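Catechol 2,3-dioxygenase (Rhodococcus sp., PDB 2WL9) probably catalyses the iron-dependent extradiol ring cleavage of catechols by dioxygen in the breakdown of aromatic hydrocarbons. Local coordinates at residues L7-L12 with P115-Y120; R40-L43 with W48-R51. All blocks are in the same frame, centred on the assembly; numbering follows the deposited sequence.

Contact 1. Residues L7-L12 with P115-Y120; sequences LGYLGL and PTEIFY
Tyr9 meets Glu117 and Phe119 on one side of the mixed sheet. The polar contact is one short hydrogen bond, from Tyr9 OH to Glu117 OE1 at 2.6 Å. The oxygen is approached nearly in line with its C-O bond. OE1 also lies near the plane of the phenol ring, while the carboxylate is turned almost perpendicular to that ring (89°). Both carboxylate oxygens are used, because OE2 makes a salt bridge with Arg100. This pairing probably favours the ionised glutamate in a buried place.

The aromatic contact is an offset stack. The Tyr9 and Phe119 centroids are 4.8 Å apart and the planes are tilted by 30°. Tyr9 CE1 sits over the outer part of one Phe119 face, 3.5 Å from Phe119 CE2. The two side chains run past each other in opposite directions. Tyr9 CG lies between its own backbone N and carbonyl carbon (chi1 60°), which turns the ring toward the far strand.

A backbone-to-ring contact lies at the Phe119 edge, where Gly8 CA comes within 3.8 Å of Phe119 CZ. The axes of the two strands approach only to 8.8 Å, since strand 61-68 runs between them. Gly8 and Tyr9 both face Gly66 there. This is a classic beta bulge, in the eight-stranded sheet of the N-terminal vicinal oxygen chelate (VOC) domain, as in type I extradiol dioxygenases.

Contact 2. Residues R40-L43 with W48-R51; sequences RIYL and WHHR
Tyr42 OH, on the ring that packs against His49 and His50, is held by two groups: Glu37 by a hydrogen bond and Arg101 by a weak one. The ring itself is met by two histidines, His49 and His50. His49 CE1 stands over the centre of one Tyr42 face, 3.8 Å from Tyr42 CG. The His49 edge points at the Tyr42 face, an edge-to-face (T-shaped) pair with planes at 73°. His49 reaches the ring because its CG is anti to the backbone N (chi1 173°).

His50 meets the tyrosine differently. Tyr42 CD1 lies over the outer part of one His50 face, 3.5 Å from His50 CG, with the two planes at an intermediate 46°. Nearer the backbone, Tyr42 CB and His50 CB touch at 3.6 Å.

Strands 40-44 and 52-56 are the arms of a beta hairpin, and 48-51 is the end of the loop that joins them. Arg51 N donates to Leu43 O at 3.0 Å, and so ties the loop back to strand 40-44.

The histidines are also linked to each other. His49 ND1 and His50 ND1 share a hydrogen bond of 2.8 Å, and His49 NE2 bonds Asp35, so both nitrogens of His49 are engaged and its ring rotation is fixed. Within the loop, Arg51 NH1 lies 3.4 Å above the centre of the Trp48 ring; NH1 also pairs with Asp46 and NH2 with Glu6.

Strand 6-14 comes first and carries one half of contact 1. The chain then passes through helix 17-24 and strand 31-33 to strand 40-44, where contact 2 begins. Contact 2 closes a short hairpin loop at 48-51. Strands 52-56 and 61-68 follow. Contact 1 closes only at 115-120, after 102 intervening residues, so the small loop lies wholly within the large one. All four segments lie in the N-terminal VOC domain and reach one sheet. Strand 6-14 is central in it. Arg51 joins the two contacts directly: its NE is 2.9 Å from Gly8 O, and its backbone O is 3.0 Å from Leu10 N, both probable hydrogen bonds.

Contact 1. Residues L7-L12 with P115-Y120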
loop_
_atom_site.group_PDB
_atom_site.type_symbol
_atom_site.label_atom_id
_atom_site.label_comp_id
_atom_site.label_asym_id
_atom_site.label_seq_id
_atom_site.Cartn_x
_atom_site.Cartn_y
_atom_site.Cartn_z
ATOM N N LEU C 7 -2.607 -27.935 14.050
ATOM C CA LEU C 7 -3.049 -28.630 15.245
ATOM C C LEU C 7 -4.463 -28.135 15.578
ATOM O O LEU C 7 -4.632 -27.035 16.098
ATOM C CB LEU C 7 -2.101 -28.328 16.390
ATOM C CG LEU C 7 -2.329 -29.035 17.722
ATOM C CD1 LEU C 7 -2.195 -30.538 17.585
ATOM C CD2 LEU C 7 -1.340 -28.498 18.752
ATOM N N GLY C 8 -5.465 -28.942 15.262
ATOM C CA GLY C 8 -6.861 -28.512 15.336
ATOM C C GLY C 8 -7.448 -28.537 16.736
ATOM O O GLY C 8 -8.079 -27.565 17.167
ATOM N N TYR C 9 -7.259 -29.654 17.433
ATOM C CA TYR C 9 -7.814 -29.827 18.777
ATOM C C TYR C 9 -6.976 -30.742 19.662
ATOM O O TYR C 9 -6.082 -31.442 19.186
ATOM C CB TYR C 9 -9.274 -30.321 18.737
ATOM C CG TYR C 9 -9.511 -31.662 18.058
ATOM C CD1 TYR C 9 -10.168 -31.724 16.833
ATOM C CD2 TYR C 9 -9.102 -32.865 18.651
ATOM C CE1 TYR C 9 -10.411 -32.942 16.201
ATOM C CE2 TYR C 9 -9.334 -34.094 18.023
ATOM C CZ TYR C 9 -9.985 -34.123 16.801
ATOM O OH TYR C 9 -10.223 -35.318 16.169
ATOM N N LEU C 10 -7.272 -30.697 20.956
ATOM C CA LEU C 10 -6.727 -31.622 21.938
ATOM C C LEU C 10 -7.867 -32.159 22.791
ATOM O O LEU C 10 -8.760 -31.412 23.189
ATOM C CB LEU C 10 -5.726 -30.919 22.857
ATOM C CG LEU C 10 -4.395 -30.419 22.315
ATOM C CD1 LEU C 10 -3.709 -29.580 23.384
ATOM C CD2 LEU C 10 -3.504 -31.593 21.896
ATOM N N GLY C 11 -7.840 -33.457 23.044
ATOM C CA GLY C 11 -8.702 -34.065 24.042
ATOM C C GLY C 11 -7.858 -34.284 25.276
ATOM O O GLY C 11 -6.724 -34.757 25.183
ATOM N N LEU C 12 -8.407 -33.913 26.427
ATOM C CA LEU C 12 -7.699 -33.992 27.692
ATOM C C LEU C 12 -8.509 -34.812 28.691
ATOM O O LEU C 12 -9.739 -34.725 28.712
ATOM C CB LEU C 12 -7.488 -32.582 28.253
ATOM C CG LEU C 12 -6.223 -31.740 28.023
ATOM C CD1 LEU C 12 -5.565 -31.897 26.652
ATOM C CD2 LEU C 12 -6.498 -30.258 28.344
ATOM N N PRO C 115 -2.076 -41.041 21.401
ATOM C CA PRO C 115 -3.194 -41.153 20.465
ATOM C C PRO C 115 -3.272 -39.948 19.538
ATOM O O PRO C 115 -3.324 -38.802 19.992
ATOM C CB PRO C 115 -4.420 -41.212 21.381
ATOM C CG PRO C 115 -3.894 -41.820 22.633
ATOM C CD PRO C 115 -2.530 -41.188 22.796
ATOM N N THR C 116 -3.288 -40.231 18.243
ATOM C CA THR C 116 -3.166 -39.213 17.219
ATOM C C THR C 116 -4.345 -39.320 16.264
ATOM O O THR C 116 -4.660 -40.404 15.789
ATOM C CB THR C 116 -1.840 -39.397 16.468
ATOM O OG1 THR C 116 -0.760 -39.265 17.399
ATOM C CG2 THR C 116 -1.683 -38.369 15.345
ATOM N N GLU C 117 -4.992 -38.192 15.983
ATOM C CA GLU C 117 -6.142 -38.187 15.071
ATOM C C GLU C 117 -5.916 -37.238 13.906
ATOM O O GLU C 117 -5.291 -36.189 14.070
ATOM C CB GLU C 117 -7.426 -37.829 15.816
ATOM C CG GLU C 117 -7.586 -38.582 17.138
ATOM C CD GLU C 117 -8.987 -38.494 17.725
ATOM O OE1 GLU C 117 -9.728 -37.550 17.388
ATOM O OE2 GLU C 117 -9.346 -39.383 18.531
ATOM N N ILE C 118 -6.393 -37.628 12.727
ATOM C CA ILE C 118 -6.322 -36.769 11.539
ATOM C C ILE C 118 -7.729 -36.589 10.956
ATOM O O ILE C 118 -8.432 -37.562 10.672
ATOM C CB ILE C 118 -5.324 -37.293 10.482
ATOM C CG1 ILE C 118 -3.966 -37.617 11.126
ATOM C CG2 ILE C 118 -5.119 -36.244 9.390
ATOM C CD1 ILE C 118 -3.219 -38.730 10.438
ATOM N N PHE C 119 -8.130 -35.333 10.783
ATOM C CA PHE C 119 -9.522 -35.012 10.507
ATOM C C PHE C 119 -9.663 -33.851 9.538
ATOM O O PHE C 119 -8.713 -33.083 9.333
ATOM C CB PHE C 119 -10.223 -34.635 11.820
ATOM C CG PHE C 119 -9.886 -33.246 12.312
ATOM C CD1 PHE C 119 -10.709 -32.167 12.007
ATOM C CD2 PHE C 119 -8.748 -33.024 13.079
ATOM C CE1 PHE C 119 -10.410 -30.876 12.472
ATOM C CE2 PHE C 119 -8.428 -31.738 13.546
ATOM C CZ PHE C 119 -9.268 -30.660 13.245
ATOM N N TYR C 120 -10.860 -33.711 8.978
ATOM C CA TYR C 120 -11.248 -32.528 8.196
ATOM C C TYR C 120 -12.663 -32.090 8.585
ATOM O O TYR C 120 -13.439 -32.880 9.128
ATOM C CB TYR C 120 -11.191 -32.813 6.678
ATOM C CG TYR C 120 -12.320 -33.693 6.170
ATOM C CD1 TYR C 120 -13.528 -33.134 5.732
ATOM C CD2 TYR C 120 -12.190 -35.085 6.144
ATOM C CE1 TYR C 120 -14.568 -33.934 5.284
ATOM C CE2 TYR C 120 -13.226 -35.895 5.695
ATOM C CZ TYR C 120 -14.414 -35.311 5.272
ATOM O OH TYR C 120 -15.435 -36.105 4.829
#

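Contact 2. Residues R40-L43 with W48-R51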
loop_
_atom_site.group_PDB
_atom_site.type_symbol
_atom_site.label_atom_id
_atom_site.label_comp_id
_atom_site.label_asym_id
_atom_site.label_seq_id
_atom_site.Cartn_x
_atom_site.Cartn_y
_atom_site.Cartn_z
ATOM N N ARG C 40 -18.348 -34.724 29.727
ATOM C CA ARG C 40 -17.402 -33.821 29.081
ATOM C C ARG C 40 -17.935 -32.408 28.889
ATOM O O ARG C 40 -19.141 -32.188 28.803
ATOM C CB ARG C 40 -16.941 -34.405 27.742
ATOM C CG ARG C 40 -17.992 -34.391 26.644
ATOM C CD ARG C 40 -17.573 -35.279 25.487
ATOM N NE ARG C 40 -17.746 -36.689 25.822
ATOM C CZ ARG C 40 -17.362 -37.697 25.044
ATOM N NH1 ARG C 40 -16.775 -37.456 23.874
ATOM N NH2 ARG C 40 -17.567 -38.944 25.441
ATOM N N ILE C 41 -17.009 -31.456 28.842
ATOM C CA ILE C 41 -17.298 -30.093 28.413
ATOM C C ILE C 41 -16.192 -29.665 27.449
ATOM O O ILE C 41 -15.260 -30.439 27.188
ATOM C CB ILE C 41 -17.425 -29.108 29.608
ATOM C CG1 ILE C 41 -16.137 -29.076 30.434
ATOM C CG2 ILE C 41 -18.648 -29.448 30.468
ATOM C CD1 ILE C 41 -16.044 -27.898 31.384
ATOM N N TYR C 42 -16.302 -28.456 26.906
ATOM C CA TYR C 42 -15.357 -27.992 25.887
ATOM C C TYR C 42 -14.809 -26.604 26.194
ATOM O O TYR C 42 -15.464 -25.785 26.840
ATOM C CB TYR C 42 -16.002 -27.964 24.493
ATOM C CG TYR C 42 -16.695 -29.243 24.075
ATOM C CD1 TYR C 42 -16.067 -30.163 23.235
ATOM C CD2 TYR C 42 -17.985 -29.526 24.522
ATOM C CE1 TYR C 42 -16.706 -31.343 22.863
ATOM C CE2 TYR C 42 -18.626 -30.689 24.165
ATOM C CZ TYR C 42 -17.990 -31.593 23.334
ATOM O OH TYR C 42 -18.652 -32.741 22.990
ATOM N N LEU C 43 -13.603 -26.343 25.707
ATOM C CA LEU C 43 -13.042 -25.004 25.789
ATOM C C LEU C 43 -12.922 -24.453 24.380
ATOM O O LEU C 43 -12.355 -25.083 23.502
ATOM C CB LEU C 43 -11.686 -25.017 26.502
ATOM C CG LEU C 43 -11.668 -25.547 27.941
ATOM C CD1 LEU C 43 -10.224 -25.773 28.420
ATOM C CD2 LEU C 43 -12.421 -24.633 28.899
ATOM N N TRP C 48 -14.598 -21.875 15.933
ATOM C CA TRP C 48 -14.831 -23.319 16.048
ATOM C C TRP C 48 -15.644 -23.636 17.291
ATOM O O TRP C 48 -15.475 -22.993 18.328
ATOM C CB TRP C 48 -13.508 -24.082 16.162
ATOM C CG TRP C 48 -12.649 -24.133 14.930
ATOM C CD1 TRP C 48 -12.540 -23.182 13.938
ATOM C CD2 TRP C 48 -11.714 -25.166 14.599
ATOM N NE1 TRP C 48 -11.627 -23.594 12.990
ATOM C CE2 TRP C 48 -11.102 -24.804 13.376
ATOM C CE3 TRP C 48 -11.355 -26.383 15.206
ATOM C CZ2 TRP C 48 -10.132 -25.610 12.754
ATOM C CZ3 TRP C 48 -10.396 -27.186 14.587
ATOM C CH2 TRP C 48 -9.796 -26.795 13.372
ATOM N N HIS C 49 -16.521 -24.631 17.188
ATOM C CA HIS C 49 -17.261 -25.116 18.350
ATOM C C HIS C 49 -16.319 -25.249 19.550
ATOM O O HIS C 49 -16.650 -24.797 20.657
ATOM C CB HIS C 49 -17.929 -26.458 18.038
ATOM C CG HIS C 49 -18.564 -27.100 19.232
ATOM N ND1 HIS C 49 -17.927 -28.067 19.981
ATOM C CD2 HIS C 49 -19.769 -26.904 19.817
ATOM C CE1 HIS C 49 -18.714 -28.445 20.971
ATOM N NE2 HIS C 49 -19.841 -27.761 20.889
ATOM N N HIS C 50 -15.138 -25.830 19.321
ATOM C CA HIS C 50 -14.136 -25.999 20.381
ATOM C C HIS C 50 -12.724 -26.242 19.846
ATOM O O HIS C 50 -12.550 -26.692 18.706
ATOM C CB HIS C 50 -14.513 -27.170 21.300
ATOM C CG HIS C 50 -14.375 -28.509 20.645
ATOM N ND1 HIS C 50 -15.358 -29.049 19.847
ATOM C CD2 HIS C 50 -13.362 -29.406 20.652
ATOM C CE1 HIS C 50 -14.960 -30.222 19.394
ATOM N NE2 HIS C 50 -13.749 -30.460 19.861
ATOM N N ARG C 51 -11.726 -25.963 20.691
ATOM C CA ARG C 51 -10.348 -26.374 20.413
ATOM C C ARG C 51 -9.890 -27.478 21.373
ATOM O O ARG C 51 -8.944 -28.213 21.082
ATOM C CB ARG C 51 -9.363 -25.193 20.495
ATOM C CG ARG C 51 -9.649 -23.957 19.603
ATOM C CD ARG C 51 -10.149 -24.260 18.188
ATOM N NE ARG C 51 -9.155 -24.897 17.335
ATOM C CZ ARG C 51 -8.672 -24.402 16.191
ATOM N NH1 ARG C 51 -9.074 -23.239 15.703
ATOM N NH2 ARG C 51 -7.780 -25.105 15.516
#